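Local coordinates for Thiol:disulfide interchange protein (Klebsiella pneumoniae, PDB 6DXN) that probably acts as a periplasmic thiol-disulfide oxidoreductase of the DsbA type, exchanging disulfides with other proteins through a CxxC motif in a thioredoxin fold, at residues K112-Q116 with L117-S121. Residues are numbered along the deposited sequence; the frame is centred on the assembly and turned at random.
Sequences KVFNQ and LGITS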
loop_
_atom_site.group_PDB
_atom_site.type_symbol
_atom_site.label_atom_id
_atom_site.label_comp_id
_atom_site.label_asym_id
_atom_site.label_seq_id
_atom_site.Cartn_x
_atom_site.Cartn_y
_atom_site.Cartn_z
ATOM N N LYS A 112 -2.866 -17.193 12.088
ATOM C CA LYS A 112 -1.676 -17.955 12.492
ATOM C C LYS A 112 -0.415 -17.095 12.336
ATOM O O LYS A 112 0.503 -17.239 13.112
ATOM C CB LYS A 112 -1.555 -19.287 11.742
ATOM C CG LYS A 112 -2.625 -20.314 12.096
ATOM C CD LYS A 112 -2.297 -21.733 11.673
ATOM C CE LYS A 112 -1.968 -21.871 10.201
ATOM N NZ LYS A 112 -1.712 -23.282 9.832
ATOM N N VAL A 113 -0.385 -16.190 11.352
ATOM C CA VAL A 113 0.791 -15.313 11.167
ATOM C C VAL A 113 0.961 -14.437 12.420
ATOM O O VAL A 113 2.073 -14.290 12.957
ATOM C CB VAL A 113 0.673 -14.454 9.889
ATOM C CG1 VAL A 113 1.846 -13.492 9.746
ATOM C CG2 VAL A 113 0.538 -15.305 8.634
ATOM N N PHE A 114 -0.157 -13.876 12.892
ATOM C CA PHE A 114 -0.193 -12.973 14.053
ATOM C C PHE A 114 0.206 -13.712 15.340
ATOM O O PHE A 114 0.827 -13.124 16.235
ATOM C CB PHE A 114 -1.579 -12.330 14.152
ATOM C CG PHE A 114 -1.872 -11.301 13.087
ATOM C CD1 PHE A 114 -1.977 -11.662 11.752
ATOM C CD2 PHE A 114 -2.067 -9.969 13.427
ATOM C CE1 PHE A 114 -2.254 -10.714 10.780
ATOM C CE2 PHE A 114 -2.343 -9.023 12.452
ATOM C CZ PHE A 114 -2.434 -9.398 11.131
ATOM N N ASN A 115 -0.149 -14.998 15.420
ATOM C CA ASN A 115 0.168 -15.846 16.576
ATOM C C ASN A 115 1.688 -15.965 16.745
ATOM O O ASN A 115 2.191 -15.946 17.868
ATOM C CB ASN A 115 -0.406 -17.259 16.432
ATOM C CG ASN A 115 -1.917 -17.344 16.480
ATOM O OD1 ASN A 115 -2.493 -18.280 15.935
ATOM N ND2 ASN A 115 -2.567 -16.400 17.147
ATOM N N GLN A 116 2.392 -16.086 15.613
ATOM C CA GLN A 116 3.852 -16.232 15.566
ATOM C C GLN A 116 4.545 -14.943 16.027
ATOM O O GLN A 116 5.735 -14.966 16.349
ATOM C CB GLN A 116 4.273 -16.581 14.137
ATOM C CG GLN A 116 3.561 -17.807 13.589
ATOM C CD GLN A 116 3.643 -17.892 12.085
ATOM O OE1 GLN A 116 4.510 -17.290 11.454
ATOM N NE2 GLN A 116 2.722 -18.637 11.495
ATOM N N LEU A 117 3.794 -13.831 16.044
ATOM C CA LEU A 117 4.322 -12.522 16.460
ATOM C C LEU A 117 3.973 -12.223 17.928
ATOM O O LEU A 117 4.447 -11.224 18.483
ATOM C CB LEU A 117 3.767 -11.433 15.534
ATOM C CG LEU A 117 4.148 -11.558 14.057
ATOM C CD1 LEU A 117 3.617 -10.377 13.260
ATOM C CD2 LEU A 117 5.656 -11.669 13.884
ATOM N N GLY A 118 3.141 -13.069 18.544
ATOM C CA GLY A 118 2.758 -12.899 19.950
ATOM C C GLY A 118 1.370 -12.298 20.115
ATOM O O GLY A 118 1.057 -11.721 21.158
ATOM N N ILE A 119 0.544 -12.422 19.074
ATOM C CA ILE A 119 -0.829 -11.943 19.121
ATOM C C ILE A 119 -1.740 -13.179 19.099
ATOM O O ILE A 119 -1.898 -13.839 18.062
ATOM C CB ILE A 119 -1.112 -10.954 17.970
ATOM C CG1 ILE A 119 -0.181 -9.741 18.054
ATOM C CG2 ILE A 119 -2.578 -10.545 17.943
ATOM C CD1 ILE A 119 -0.344 -8.740 16.932
ATOM N N THR A 120 -2.321 -13.488 20.263
ATOM C CA THR A 120 -3.196 -14.645 20.403
ATOM C C THR A 120 -4.446 -14.459 19.535
ATOM O O THR A 120 -4.810 -13.331 19.176
ATOM C CB THR A 120 -3.630 -14.853 21.858
ATOM O OG1 THR A 120 -4.465 -13.751 22.212
ATOM C CG2 THR A 120 -2.469 -14.961 22.821
ATOM N N SER A 121 -5.105 -15.580 19.227
ATOM C CA SER A 121 -6.335 -15.566 18.446
ATOM C C SER A 121 -7.416 -14.747 19.167
ATOM O O SER A 121 -8.250 -14.133 18.515
ATOM C CB SER A 121 -6.802 -16.964 18.148
ATOM O OG SER A 121 -5.842 -17.653 17.361
#
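The amide of Asn115 meets the backbone carbonyl of Ile119 where helix 107-115 runs out, and the pair illustrates how a side-chain amide can tie a helix end to the chain that leaves it. With chi1 at -68°, CG of Asn115 lies beside its own backbone N, which carries ND2 to Ile119 O. Followed outward, CB stands 4.1 Å from Ile119 O, CG a little nearer, and at the tip ND2 donates to Ile119 O over 2.8 Å. That acceptor lies close to the amide plane, and the N-H...O angle is 151°. Ser121 OG lies beside the amide, 3.5 Å from Asn115 ND2 and 3.7 Å from OD1. Asn115 CA makes a weaker CA-H...O contact with the same Ile119 oxygen.

The backbone closes the turn. Phe114 O accepts from Ile119 N at 2.9 Å and from Leu117 N at 3.1 Å, one donor on each face of the carbonyl plane, while Gly118 N bonds to Asn115 O. On the buried side, the side chains of Phe114 and Ile119 run alongside each other in the same direction: CB meets CB at 4.1 Å, and Ile119 CD1 approaches the ring obliquely at CD2. Tyr124 packs edge-to-face with the Phe114 ring, and Ala77 and Val80 of helix 71-83 also touch Phe114. Thr120 is the N-cap of helix 121-129, its OG1 bonded to Lys123 N. Positive phi at Gly118 and the bonds back into the last turn define a Schellman motif, here joining two consecutive helices within the DsbA-like thioredoxin domain.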